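Long-range contacts in aromatic-ring-hydroxylating dioxygenase beta subunit (Catenulispora acidiphila, PDB 6VW4), which is of unknown function, belongs to the NTF2-like superfamily, and binds the polyketide S-DNPA in its pocket, consistent with a role in polyketide biosynthesis: residues Val96-Thr102 against Cys118-Leu124; His17-Met22 against Leu132-Arg137; Tyr33-Pro39 against Gly54-Val59. All blocks are in the same frame, centred on the assembly; numbering follows the deposited sequence.

Interaction 1: residues Val96-Thr102 against Cys118-Leu124; sequences VQADFYT and CPVRDVL. With SDN ([(3S)-9-hydroxy-1-methyl-10-oxo-4,10-dihydro-3H-benzo[g]isochromen-3-yl]acetic acid), chain C.
Two neighbouring strands of the curved NTF2-like sheet meet here as the arms of a beta hairpin. Val-96 to Thr-102 runs antiparallel to Cys-118 to Leu-124. The axes are 4.6 Å apart at closest approach, with 160° between their directions. The register pairs Val-96 with Leu-124 and Thr-102 with Cys-118. Val-96/Leu-124, Ala-98/Asp-122, Phe-100/Val-120 and Thr-102/Cys-118 are hydrogen-bonded pairs. For example, Ala-98 N to Asp-122 O is 2.8 Å and Asp-122 N to Ala-98 O is 2.7 Å. The pairs between them are non-hydrogen-bonded.

The side chains of the hydrogen-bonded pairs share one face. Phe-100 has chi1 p, and its ring is swung over Val-120 (chi1 t). Val-120 CB lies 3.9 Å from the Phe-100 ring centroid, a CH-pi contact. Val-96 (p) puts CG1 3.6 Å from Leu-124 CB. Asp-122 (m) turns its carboxylate to Arg-137 and Gln-18. This face lies against helix 8-26 and, at its far end, lines the ligand pocket: Thr-102 OG1 is 3.5 Å from SDN C8, and Val-120 CG2 is 3.9 Å from the same atom.

The opposite face carries Gln-97, Asp-99, Tyr-101, Pro-119, Arg-121 and Val-123. Tyr-101 (m) reaches a second subunit, where its hydroxyl bonds Asp-26 of that chain. Arg-121 is extended (t, t) and then bends at chi3 (m), so one face of its guanidinium meets the Gln-97 amide, with Gln-97 CD 3.3 Å from Arg-121 NE. Asp-99 (m) forms a salt bridge, with Arg-121 NE 2.9 Å from Asp-99 OD1. Water 1 donates to the same Asp-99 OD1 at 3.1 Å.

Interaction 2: residues His17-Met22 against Leu132-Arg137; sequences HQARQM and LLTASR. With SDN ([(3S)-9-hydroxy-1-methyl-10-oxo-4,10-dihydro-3H-benzo[g]isochromen-3-yl]acetic acid), chain C.
This is a buried, largely polar helix-on-sheet contact, in which the N-terminal helix 8-26 lies over strand 132-139 near the centre of the chain. Residues 17-22 are regular helix, with Gln-21 N to His-17 O at 3.0 Å. Leu-132 to Thr-134 is extended, and its axis passes 10.0 Å from the helix axis at 57° between directions. The nearest CA pair is His-17 and Leu-132, 7.1 Å apart. The gap is bridged by side chains.

His-17 has chi1 t and chi2 77°. Leu-132 CB lies over one face of its ring, 4.2 Å from His-17 ND1. At the ring edge, His-17 NE2 donates to Thr-134 OG1 at 3.1 Å. One helical turn on, Gln-21 NE2 makes a weak bond to Thr-134 OG1 at 2.7 Å; this amide also bonds Thr-36. Water 2 donates to Gln-21 OE1 (3.0 Å) and accepts from Thr-134 OG1 (2.6 Å).

The chain then turns a corner at Ala-135. Ala-135 and Ser-136 both face Val-123, a classic beta bulge. In this NTF2-like fold, helix and bent sheet enclose a cavity, and Arg-137 points back into it beyond the bulge. Its chi1 and chi2 are t and its chi3 is m. Arg-137 NH2 gives a weak bond to Gln-21 OE1 at 3.0 Å, while its salt bridge is to Asp-122. Met-22 SD is 3.7 Å from Arg-137 NH1. Both side chains border the bound SDN. SDN C9 lies over one face of the Arg-137 guanidinium; Arg-137 NH1 is 3.2 Å from SDN C10, and Met-22 CE is 3.8 Å from SDN C10.

Interaction 3: residues Tyr33-Pro39 against Gly54-Val59; sequences YADTFTP and GREAIV. With SDN ([(3S)-9-hydroxy-1-methyl-10-oxo-4,10-dihydro-3H-benzo[g]isochromen-3-yl]acetic acid), chain C.
The end of helix 30-34 and the turn after it sit against the first turn of helix 55-68. A type I beta turn runs from Ala-34 to Phe-37, and Phe-37 and Thr-38 then extend. Gly-54 is the N-cap of the second helix. Its CA is 3.2 Å from Pro-39 O. At phi 84° and psi 155° a CB would be jammed against the preceding carbonyl oxygen, which calls for glycine.

Ala-34 is a small bump set among larger side chains. Its CB is 4.0 Å from Arg-55 CB, 3.8 Å from Ile-58 CG2 and 3.5 Å from Val-59 CG2. Ile-58 (chi1 m, chi2 t) fits against two neighbouring rings: its CD1 lies over the face of Phe-37, 4.0 Å from the ring centroid, and its CG2 is 4.1 Å from Tyr-33 CD2, at that ring's edge.

Arg-55 stretches along the turn. Its guanidinium lies between Pro-39 CG and Asp-35 CA. Arg-55 NE and NH2 both donate to Phe-37 O, at 3.0 and 2.9 Å. The Asp-35 OD1 to Arg-55 NE salt bridge is long (4.0 Å) and charge-only, OD1 lying well out of the guanidinium plane.

Tyr-33 (chi1 t), in the SDN pocket, accepts a hydrogen bond at OH from SDN O4, 2.8 Å away. Helices packed against a curved sheet around a cavity characterise the NTF2-like fold.

Interactions 1 and 2 have centres 10 Å apart and share a sheet. Asp-122 OD2 meets Arg-137 NH2 in a 2.5 Å salt bridge, and Val-123 O lies 2.8 Å from Ala-135 N, a probable hydrogen bond. Interaction 3 is also centred 10 Å from interaction 2. There, Thr-134 N and Thr-36 O are 2.9 Å apart, as are Gln-21 NE2 and Thr-36 OG1; both are probable hydrogen bonds. Interactions 1 and 3 do not touch: their centres are 17 Å apart and their nearest atoms about 6 Å. Interaction 2 thus joins them. All three reach SDN, and Arg-137 also makes a weak hydrogen bond to the ligand-binding Tyr-33.

Interaction 1: residues Val96-Thr102 against Cys118-Leu124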
loop_
_atom_site.group_PDB
_atom_site.type_symbol
_atom_site.label_atom_id
_atom_site.label_comp_id
_atom_site.label_asym_id
_atom_site.label_seq_id
_atom_site.Cartn_x
_atom_site.Cartn_y
_atom_site.Cartn_z
ATOM N N VAL A 96 -5.933 -3.910 -20.648
ATOM C CA VAL A 96 -5.021 -4.419 -19.629
ATOM C C VAL A 96 -5.800 -4.923 -18.430
ATOM O O VAL A 96 -6.754 -4.288 -17.965
ATOM C CB VAL A 96 -3.989 -3.360 -19.196
ATOM C CG1 VAL A 96 -4.655 -2.202 -18.536
ATOM C CG2 VAL A 96 -2.945 -3.991 -18.274
ATOM N N GLN A 97 -5.379 -6.072 -17.933
ATOM C CA GLN A 97 -5.925 -6.658 -16.725
ATOM C C GLN A 97 -5.059 -6.309 -15.518
ATOM O O GLN A 97 -3.839 -6.442 -15.571
ATOM C CB GLN A 97 -6.014 -8.168 -16.875
ATOM C CG GLN A 97 -6.702 -8.847 -15.702
ATOM C CD GLN A 97 -6.738 -10.352 -15.865
ATOM O OE1 GLN A 97 -5.883 -11.073 -15.349
ATOM N NE2 GLN A 97 -7.750 -10.833 -16.571
ATOM N N ALA A 98 -5.709 -5.900 -14.430
ATOM C CA ALA A 98 -5.059 -5.531 -13.189
ATOM C C ALA A 98 -5.634 -6.346 -12.038
ATOM O O ALA A 98 -6.821 -6.216 -11.712
ATOM C CB ALA A 98 -5.253 -4.043 -12.904
ATOM N N ASP A 99 -4.776 -7.127 -11.385
ATOM C CA ASP A 99 -5.106 -7.855 -10.157
ATOM C C ASP A 99 -4.440 -7.187 -8.962
ATOM O O ASP A 99 -3.239 -6.891 -8.998
ATOM C CB ASP A 99 -4.648 -9.315 -10.217
ATOM C CG ASP A 99 -5.381 -10.114 -11.291
ATOM O OD1 ASP A 99 -6.617 -10.032 -11.308
ATOM O OD2 ASP A 99 -4.737 -10.814 -12.103
ATOM N N PHE A 100 -5.201 -6.994 -7.895
ATOM C CA PHE A 100 -4.660 -6.307 -6.747
ATOM C C PHE A 100 -5.508 -6.594 -5.513
ATOM O O PHE A 100 -6.545 -7.245 -5.578
ATOM C CB PHE A 100 -4.561 -4.791 -7.045
ATOM C CG PHE A 100 -5.874 -4.142 -7.355
ATOM C CD1 PHE A 100 -6.405 -4.169 -8.657
ATOM C CD2 PHE A 100 -6.588 -3.506 -6.362
ATOM C CE1 PHE A 100 -7.620 -3.558 -8.956
ATOM C CE2 PHE A 100 -7.842 -2.882 -6.649
ATOM C CZ PHE A 100 -8.351 -2.914 -7.940
ATOM N N TYR A 101 -5.016 -6.098 -4.377
ATOM C CA TYR A 101 -5.646 -6.229 -3.074
ATOM C C TYR A 101 -6.240 -4.888 -2.693
ATOM O O TYR A 101 -5.652 -3.824 -2.958
ATOM C CB TYR A 101 -4.640 -6.677 -1.991
ATOM C CG TYR A 101 -4.102 -8.099 -2.123
ATOM C CD1 TYR A 101 -4.666 -9.013 -3.027
ATOM C CD2 TYR A 101 -3.024 -8.521 -1.346
ATOM C CE1 TYR A 101 -4.185 -10.305 -3.113
ATOM C CE2 TYR A 101 -2.539 -9.775 -1.425
ATOM C CZ TYR A 101 -3.140 -10.678 -2.288
ATOM O OH TYR A 101 -2.623 -11.942 -2.357
ATOM N N THR A 102 -7.401 -4.944 -2.065
ATOM C CA THR A 102 -8.000 -3.787 -1.429
ATOM C C THR A 102 -8.169 -4.068 0.052
ATOM O O THR A 102 -8.543 -5.176 0.434
ATOM C CB THR A 102 -9.377 -3.428 -2.012
ATOM O OG1 THR A 102 -9.230 -3.182 -3.406
ATOM C CG2 THR A 102 -9.880 -2.145 -1.353
ATOM N N CYS A 118 -10.108 -7.504 0.316
ATOM C CA CYS A 118 -10.749 -7.844 -0.955
ATOM C C CYS A 118 -9.785 -7.981 -2.132
ATOM O O CYS A 118 -9.138 -7.004 -2.533
ATOM C CB CYS A 118 -11.776 -6.782 -1.352
ATOM S SG CYS A 118 -13.087 -6.390 -0.191
ATOM N N PRO A 119 -9.658 -9.163 -2.709
ATOM C CA PRO A 119 -8.969 -9.270 -3.999
ATOM C C PRO A 119 -9.885 -8.737 -5.090
ATOM O O PRO A 119 -11.103 -8.939 -5.062
ATOM C CB PRO A 119 -8.694 -10.774 -4.156
ATOM C CG PRO A 119 -9.562 -11.454 -3.195
ATOM C CD PRO A 119 -10.047 -10.468 -2.160
ATOM N N VAL A 120 -9.297 -8.001 -6.023
ATOM C CA VAL A 120 -10.057 -7.294 -7.045
ATOM C C VAL A 120 -9.379 -7.512 -8.384
ATOM O O VAL A 120 -8.145 -7.472 -8.481
ATOM C CB VAL A 120 -10.166 -5.789 -6.750
ATOM C CG1 VAL A 120 -11.026 -5.086 -7.832
ATOM C CG2 VAL A 120 -10.737 -5.554 -5.390
ATOM N N ARG A 121 -10.184 -7.679 -9.423
ATOM C CA ARG A 121 -9.694 -7.674 -10.800
ATOM C C ARG A 121 -10.323 -6.524 -11.583
ATOM O O ARG A 121 -11.555 -6.398 -11.649
ATOM C CB ARG A 121 -9.994 -8.992 -11.500
ATOM C CG ARG A 121 -9.635 -8.943 -12.982
ATOM C CD ARG A 121 -9.596 -10.319 -13.632
ATOM N NE ARG A 121 -8.508 -11.155 -13.150
ATOM C CZ ARG A 121 -8.373 -12.452 -13.406
ATOM N NH1 ARG A 121 -9.268 -13.079 -14.153
ATOM N NH2 ARG A 121 -7.336 -13.120 -12.913
ATOM N N ASP A 122 -9.477 -5.680 -12.160
ATOM C CA ASP A 122 -9.902 -4.603 -13.036
ATOM C C ASP A 122 -9.512 -4.958 -14.466
ATOM O O ASP A 122 -8.496 -5.626 -14.698
ATOM C CB ASP A 122 -9.226 -3.275 -12.681
ATOM C CG ASP A 122 -9.897 -2.547 -11.560
ATOM O OD1 ASP A 122 -10.965 -3.018 -11.095
ATOM O OD2 ASP A 122 -9.358 -1.485 -11.164
ATOM N N VAL A 123 -10.305 -4.486 -15.427
ATOM C CA VAL A 123 -9.908 -4.467 -16.837
ATOM C C VAL A 123 -9.960 -3.013 -17.295
ATOM O O VAL A 123 -10.990 -2.339 -17.133
ATOM C CB VAL A 123 -10.801 -5.350 -17.711
ATOM C CG1 VAL A 123 -10.385 -5.200 -19.165
ATOM C CG2 VAL A 123 -10.705 -6.843 -17.269
ATOM N N LEU A 124 -8.840 -2.510 -17.814
ATOM C CA LEU A 124 -8.733 -1.130 -18.272
ATOM C C LEU A 124 -8.521 -1.106 -19.781
ATOM O O LEU A 124 -7.898 -2.006 -20.358
ATOM C CB LEU A 124 -7.578 -0.365 -17.603
ATOM C CG LEU A 124 -7.830 -0.205 -16.086
ATOM C CD1 LEU A 124 -6.963 -1.193 -15.328
ATOM C CD2 LEU A 124 -7.524 1.133 -15.539
HETATM O O4 SDN C . -14.888 0.702 -5.681
HETATM C C11 SDN C . -14.156 -0.344 -5.118
HETATM C C12 SDN C . -14.646 -1.093 -4.049
HETATM C C13 SDN C . -16.043 -0.750 -3.485
HETATM O O5 SDN C . -16.677 0.134 -3.960
HETATM C C14 SDN C . -16.587 -1.560 -2.322
HETATM C C15 SDN C . -17.995 -1.239 -1.764
HETATM O O3 SDN C . -18.695 -2.346 -1.158
HETATM C C16 SDN C . -18.707 0.103 -1.992
HETATM C C10 SDN C . -12.885 -0.616 -5.599
HETATM C C9 SDN C . -12.116 -1.649 -5.042
HETATM C C8 SDN C . -12.608 -2.404 -3.988
HETATM C C7 SDN C . -13.872 -2.128 -3.478
HETATM C C6 SDN C . -14.416 -2.973 -2.280
HETATM C C5 SDN C . -15.808 -2.634 -1.752
HETATM C C4 SDN C . -16.348 -3.422 -0.643
HETATM C C3 SDN C . -17.834 -3.243 -0.371
HETATM C C2 SDN C . -17.754 -2.617 1.009
HETATM C C1 SDN C . -18.207 -3.381 2.237
HETATM O O2 SDN C . -18.596 -4.566 2.122
HETATM O O1 SDN C . -18.190 -2.788 3.355
HETATM O O HOH W 1 -7.598 -10.309 -8.387
#

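Interaction 2: residues His17-Met22 against Leu132-Arg137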
loop_
_atom_site.group_PDB
_atom_site.type_symbol
_atom_site.label_atom_id
_atom_site.label_comp_id
_atom_site.label_asym_id
_atom_site.label_seq_id
_atom_site.Cartn_x
_atom_site.Cartn_y
_atom_site.Cartn_z
ATOM N N HIS A 17 -4.346 6.173 -11.977
ATOM C CA HIS A 17 -5.766 6.124 -12.305
ATOM C C HIS A 17 -6.556 5.531 -11.145
ATOM O O HIS A 17 -7.593 6.059 -10.754
ATOM C CB HIS A 17 -5.938 5.284 -13.593
ATOM C CG HIS A 17 -7.356 4.977 -13.957
ATOM N ND1 HIS A 17 -8.199 5.906 -14.537
ATOM C CD2 HIS A 17 -8.071 3.825 -13.854
ATOM C CE1 HIS A 17 -9.382 5.348 -14.737
ATOM N NE2 HIS A 17 -9.323 4.080 -14.356
ATOM N N GLN A 18 -6.077 4.429 -10.560
ATOM C CA GLN A 18 -6.826 3.860 -9.431
ATOM C C GLN A 18 -6.877 4.826 -8.259
ATOM O O GLN A 18 -7.922 4.979 -7.619
ATOM C CB GLN A 18 -6.229 2.526 -9.008
ATOM C CG GLN A 18 -6.492 1.433 -10.054
ATOM C CD GLN A 18 -5.772 0.174 -9.732
ATOM O OE1 GLN A 18 -4.738 0.210 -9.071
ATOM N NE2 GLN A 18 -6.307 -0.960 -10.194
ATOM N N ALA A 19 -5.772 5.533 -8.003
ATOM C CA ALA A 19 -5.740 6.490 -6.906
ATOM C C ALA A 19 -6.773 7.589 -7.104
ATOM O O ALA A 19 -7.557 7.895 -6.194
ATOM C CB ALA A 19 -4.346 7.102 -6.795
ATOM N N ARG A 20 -6.815 8.180 -8.308
ATOM C CA ARG A 20 -7.793 9.244 -8.574
ATOM C C ARG A 20 -9.225 8.720 -8.451
ATOM O O ARG A 20 -10.060 9.344 -7.796
ATOM C CB ARG A 20 -7.580 9.849 -9.970
ATOM C CG ARG A 20 -6.265 10.572 -10.168
ATOM C CD ARG A 20 -6.350 12.062 -9.946
ATOM N NE ARG A 20 -5.298 12.766 -10.688
ATOM C CZ ARG A 20 -4.513 13.719 -10.180
ATOM N NH1 ARG A 20 -4.650 14.113 -8.910
ATOM N NH2 ARG A 20 -3.583 14.278 -10.944
ATOM N N GLN A 21 -9.523 7.574 -9.069
ATOM C CA GLN A 21 -10.815 6.932 -8.881
ATOM C C GLN A 21 -11.220 6.902 -7.415
ATOM O O GLN A 21 -12.336 7.282 -7.056
ATOM C CB GLN A 21 -10.775 5.477 -9.339
ATOM C CG GLN A 21 -11.041 5.233 -10.704
ATOM C CD GLN A 21 -11.093 3.757 -10.983
ATOM O OE1 GLN A 21 -10.361 2.949 -10.371
ATOM N NE2 GLN A 21 -11.901 3.390 -11.960
ATOM N N MET A 22 -10.348 6.342 -6.561
ATOM C CA MET A 22 -10.746 6.120 -5.176
ATOM C C MET A 22 -10.777 7.409 -4.371
ATOM O O MET A 22 -11.526 7.496 -3.396
ATOM C CB MET A 22 -9.836 5.109 -4.478
ATOM C CG MET A 22 -9.905 3.709 -4.985
ATOM S SD MET A 22 -11.539 3.257 -5.690
ATOM C CE MET A 22 -12.163 2.740 -4.011
ATOM N N LEU A 132 -6.845 6.463 -19.564
ATOM C CA LEU A 132 -7.318 5.134 -19.191
ATOM C C LEU A 132 -8.744 5.222 -18.669
ATOM O O LEU A 132 -9.144 6.215 -18.048
ATOM C CB LEU A 132 -6.438 4.512 -18.094
ATOM C CG LEU A 132 -5.052 3.970 -18.462
ATOM C CD1 LEU A 132 -4.317 3.544 -17.170
ATOM C CD2 LEU A 132 -5.160 2.823 -19.440
ATOM N N LEU A 133 -9.516 4.167 -18.914
ATOM C CA LEU A 133 -10.811 4.032 -18.269
ATOM C C LEU A 133 -11.002 2.588 -17.859
ATOM O O LEU A 133 -10.433 1.687 -18.471
ATOM C CB LEU A 133 -11.980 4.426 -19.188
ATOM C CG LEU A 133 -12.087 5.847 -19.739
ATOM C CD1 LEU A 133 -12.886 5.785 -21.071
ATOM C CD2 LEU A 133 -12.724 6.748 -18.738
ATOM N N THR A 134 -11.864 2.376 -16.861
ATOM C CA THR A 134 -12.125 1.045 -16.324
ATOM C C THR A 134 -13.312 0.440 -17.065
ATOM O O THR A 134 -14.440 0.933 -16.971
ATOM C CB THR A 134 -12.413 1.098 -14.809
ATOM O OG1 THR A 134 -11.412 1.843 -14.138
ATOM C CG2 THR A 134 -12.458 -0.304 -14.161
ATOM N N ALA A 135 -13.047 -0.616 -17.796
ATOM C CA ALA A 135 -14.093 -1.386 -18.435
ATOM C C ALA A 135 -14.809 -2.272 -17.433
ATOM O O ALA A 135 -16.029 -2.455 -17.519
ATOM C CB ALA A 135 -13.492 -2.252 -19.535
ATOM N N SER A 136 -14.062 -2.870 -16.503
ATOM C CA SER A 136 -14.693 -3.686 -15.477
ATOM C C SER A 136 -13.892 -3.697 -14.176
ATOM O O SER A 136 -12.655 -3.552 -14.169
ATOM C CB SER A 136 -14.924 -5.135 -15.978
ATOM O OG SER A 136 -13.745 -5.701 -16.507
ATOM N N ARG A 137 -14.635 -3.881 -13.084
ATOM C CA ARG A 137 -14.103 -4.074 -11.741
ATOM C C ARG A 137 -14.898 -5.187 -11.063
ATOM O O ARG A 137 -16.122 -5.096 -10.913
ATOM C CB ARG A 137 -14.170 -2.779 -10.933
ATOM C CG ARG A 137 -13.931 -2.976 -9.443
ATOM C CD ARG A 137 -13.516 -1.673 -8.816
ATOM N NE ARG A 137 -12.184 -1.316 -9.261
ATOM C CZ ARG A 137 -11.628 -0.131 -9.048
ATOM N NH1 ARG A 137 -12.304 0.811 -8.415
ATOM N NH2 ARG A 137 -10.410 0.127 -9.504
HETATM O O4 SDN C . -14.888 0.702 -5.681
HETATM C C11 SDN C . -14.156 -0.344 -5.118
HETATM C C12 SDN C . -14.646 -1.093 -4.049
HETATM C C13 SDN C . -16.043 -0.750 -3.485
HETATM O O5 SDN C . -16.677 0.134 -3.960
HETATM C C14 SDN C . -16.587 -1.560 -2.322
HETATM C C15 SDN C . -17.995 -1.239 -1.764
HETATM O O3 SDN C . -18.695 -2.346 -1.158
HETATM C C16 SDN C . -18.707 0.103 -1.992
HETATM C C10 SDN C . -12.885 -0.616 -5.599
HETATM C C9 SDN C . -12.116 -1.649 -5.042
HETATM C C8 SDN C . -12.608 -2.404 -3.988
HETATM C C7 SDN C . -13.872 -2.128 -3.478
HETATM C C6 SDN C . -14.416 -2.973 -2.280
HETATM C C5 SDN C . -15.808 -2.634 -1.752
HETATM C C4 SDN C . -16.348 -3.422 -0.643
HETATM C C3 SDN C . -17.834 -3.243 -0.371
HETATM C C2 SDN C . -17.754 -2.617 1.009
HETATM C C1 SDN C . -18.207 -3.381 2.237
HETATM O O2 SDN C . -18.596 -4.566 2.122
HETATM O O1 SDN C . -18.190 -2.788 3.355
HETATM O O HOH W 2 -9.665 0.927 -12.410
#

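Interaction 3: residues Tyr33-Pro39 against Gly54-Val59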
loop_
_atom_site.group_PDB
_atom_site.type_symbol
_atom_site.label_atom_id
_atom_site.label_comp_id
_atom_site.label_asym_id
_atom_site.label_seq_id
_atom_site.Cartn_x
_atom_site.Cartn_y
_atom_site.Cartn_z
ATOM N N TYR A 33 -16.524 9.362 -10.001
ATOM C CA TYR A 33 -16.040 7.994 -9.968
ATOM C C TYR A 33 -16.595 7.223 -11.140
ATOM O O TYR A 33 -15.857 6.485 -11.801
ATOM C CB TYR A 33 -16.404 7.317 -8.647
ATOM C CG TYR A 33 -16.157 5.814 -8.577
ATOM C CD1 TYR A 33 -14.902 5.326 -8.314
ATOM C CD2 TYR A 33 -17.180 4.896 -8.764
ATOM C CE1 TYR A 33 -14.652 3.985 -8.214
ATOM C CE2 TYR A 33 -16.930 3.528 -8.687
ATOM C CZ TYR A 33 -15.654 3.095 -8.379
ATOM O OH TYR A 33 -15.327 1.770 -8.280
ATOM N N ALA A 34 -17.893 7.374 -11.414
ATOM C CA ALA A 34 -18.484 6.636 -12.531
ATOM C C ALA A 34 -17.902 7.085 -13.865
ATOM O O ALA A 34 -17.815 6.285 -14.792
ATOM C CB ALA A 34 -20.011 6.782 -12.540
ATOM N N ASP A 35 -17.471 8.337 -13.970
ATOM C CA ASP A 35 -16.847 8.811 -15.201
ATOM C C ASP A 35 -15.450 8.258 -15.433
ATOM O O ASP A 35 -14.848 8.576 -16.468
ATOM C CB ASP A 35 -16.735 10.348 -15.211
ATOM C CG ASP A 35 -18.091 11.041 -15.410
ATOM O OD1 ASP A 35 -19.065 10.356 -15.803
ATOM O OD2 ASP A 35 -18.184 12.256 -15.152
ATOM N N THR A 36 -14.871 7.522 -14.482
ATOM C CA THR A 36 -13.601 6.856 -14.770
ATOM C C THR A 36 -13.821 5.466 -15.322
ATOM O O THR A 36 -12.850 4.772 -15.669
ATOM C CB THR A 36 -12.705 6.773 -13.522
ATOM O OG1 THR A 36 -13.252 5.822 -12.604
ATOM C CG2 THR A 36 -12.581 8.135 -12.860
ATOM N N PHE A 37 -15.068 5.026 -15.353
ATOM C CA PHE A 37 -15.435 3.794 -16.035
ATOM C C PHE A 37 -15.815 4.091 -17.491
ATOM O O PHE A 37 -16.167 5.208 -17.840
ATOM C CB PHE A 37 -16.606 3.119 -15.327
ATOM C CG PHE A 37 -16.240 2.369 -14.054
ATOM C CD1 PHE A 37 -15.902 3.045 -12.899
ATOM C CD2 PHE A 37 -16.245 0.981 -14.041
ATOM C CE1 PHE A 37 -15.609 2.357 -11.747
ATOM C CE2 PHE A 37 -15.958 0.285 -12.887
ATOM C CZ PHE A 37 -15.647 0.972 -11.744
ATOM N N THR A 38 -15.737 3.074 -18.344
ATOM C CA THR A 38 -16.273 3.236 -19.681
ATOM C C THR A 38 -17.792 3.396 -19.611
ATOM O O THR A 38 -18.404 3.069 -18.595
ATOM C CB THR A 38 -15.947 2.048 -20.566
ATOM O OG1 THR A 38 -16.498 0.869 -19.991
ATOM C CG2 THR A 38 -14.465 1.894 -20.746
ATOM N N PRO A 39 -18.425 3.910 -20.682
ATOM C CA PRO A 39 -19.902 4.108 -20.635
ATOM C C PRO A 39 -20.679 2.830 -20.380
ATOM O O PRO A 39 -21.759 2.889 -19.769
ATOM C CB PRO A 39 -20.226 4.699 -22.015
ATOM C CG PRO A 39 -18.901 5.452 -22.407
ATOM C CD PRO A 39 -17.804 4.540 -21.872
ATOM N N GLY A 54 -22.927 0.321 -16.702
ATOM C CA GLY A 54 -23.090 1.686 -17.117
ATOM C C GLY A 54 -22.990 2.644 -15.957
ATOM O O GLY A 54 -23.253 2.304 -14.805
ATOM N N ARG A 55 -22.615 3.879 -16.306
ATOM C CA ARG A 55 -22.361 4.910 -15.311
ATOM C C ARG A 55 -23.585 5.213 -14.459
ATOM O O ARG A 55 -23.458 5.428 -13.246
ATOM C CB ARG A 55 -21.861 6.172 -16.000
ATOM C CG ARG A 55 -20.628 5.924 -16.870
ATOM C CD ARG A 55 -19.873 7.218 -17.138
ATOM N NE ARG A 55 -18.629 6.985 -17.888
ATOM C CZ ARG A 55 -18.251 7.665 -18.977
ATOM N NH1 ARG A 55 -19.017 8.628 -19.472
ATOM N NH2 ARG A 55 -17.109 7.371 -19.585
ATOM N N GLU A 56 -24.772 5.261 -15.066
ATOM C CA GLU A 56 -25.956 5.615 -14.285
ATOM C C GLU A 56 -26.254 4.540 -13.242
ATOM O O GLU A 56 -26.631 4.848 -12.101
ATOM C CB GLU A 56 -27.164 5.838 -15.212
ATOM N N ALA A 57 -26.097 3.268 -13.616
ATOM C CA ALA A 57 -26.353 2.192 -12.672
ATOM C C ALA A 57 -25.306 2.195 -11.557
ATOM O O ALA A 57 -25.623 1.916 -10.393
ATOM C CB ALA A 57 -26.372 0.855 -13.409
ATOM N N ILE A 58 -24.063 2.548 -11.898
ATOM C CA ILE A 58 -23.006 2.669 -10.904
ATOM C C ILE A 58 -23.344 3.767 -9.918
ATOM O O ILE A 58 -23.286 3.567 -8.700
ATOM C CB ILE A 58 -21.652 2.936 -11.593
ATOM C CG1 ILE A 58 -21.086 1.653 -12.162
ATOM C CG2 ILE A 58 -20.583 3.493 -10.637
ATOM C CD1 ILE A 58 -19.927 1.879 -13.162
ATOM N N VAL A 59 -23.666 4.957 -10.419
ATOM C CA VAL A 59 -23.974 6.038 -9.487
ATOM C C VAL A 59 -25.184 5.707 -8.619
ATOM O O VAL A 59 -25.234 6.108 -7.441
ATOM C CB VAL A 59 -24.196 7.369 -10.217
ATOM C CG1 VAL A 59 -24.829 8.380 -9.218
ATOM C CG2 VAL A 59 -22.907 7.874 -10.823
HETATM O O4 SDN C . -14.888 0.702 -5.681
HETATM C C11 SDN C . -14.156 -0.344 -5.118
HETATM C C12 SDN C . -14.646 -1.093 -4.049
HETATM C C13 SDN C . -16.043 -0.750 -3.485
HETATM O O5 SDN C . -16.677 0.134 -3.960
HETATM C C14 SDN C . -16.587 -1.560 -2.322
HETATM C C15 SDN C . -17.995 -1.239 -1.764
HETATM O O3 SDN C . -18.695 -2.346 -1.158
HETATM C C16 SDN C . -18.707 0.103 -1.992
HETATM C C10 SDN C . -12.885 -0.616 -5.599
HETATM C C9 SDN C . -12.116 -1.649 -5.042
HETATM C C8 SDN C . -12.608 -2.404 -3.988
HETATM C C7 SDN C . -13.872 -2.128 -3.478
HETATM C C6 SDN C . -14.416 -2.973 -2.280
HETATM C C5 SDN C . -15.808 -2.634 -1.752
HETATM C C4 SDN C . -16.348 -3.422 -0.643
HETATM C C3 SDN C . -17.834 -3.243 -0.371
HETATM C C2 SDN C . -17.754 -2.617 1.009
HETATM C C1 SDN C . -18.207 -3.381 2.237
HETATM O O2 SDN C . -18.596 -4.566 2.122
HETATM O O1 SDN C . -18.190 -2.788 3.355
#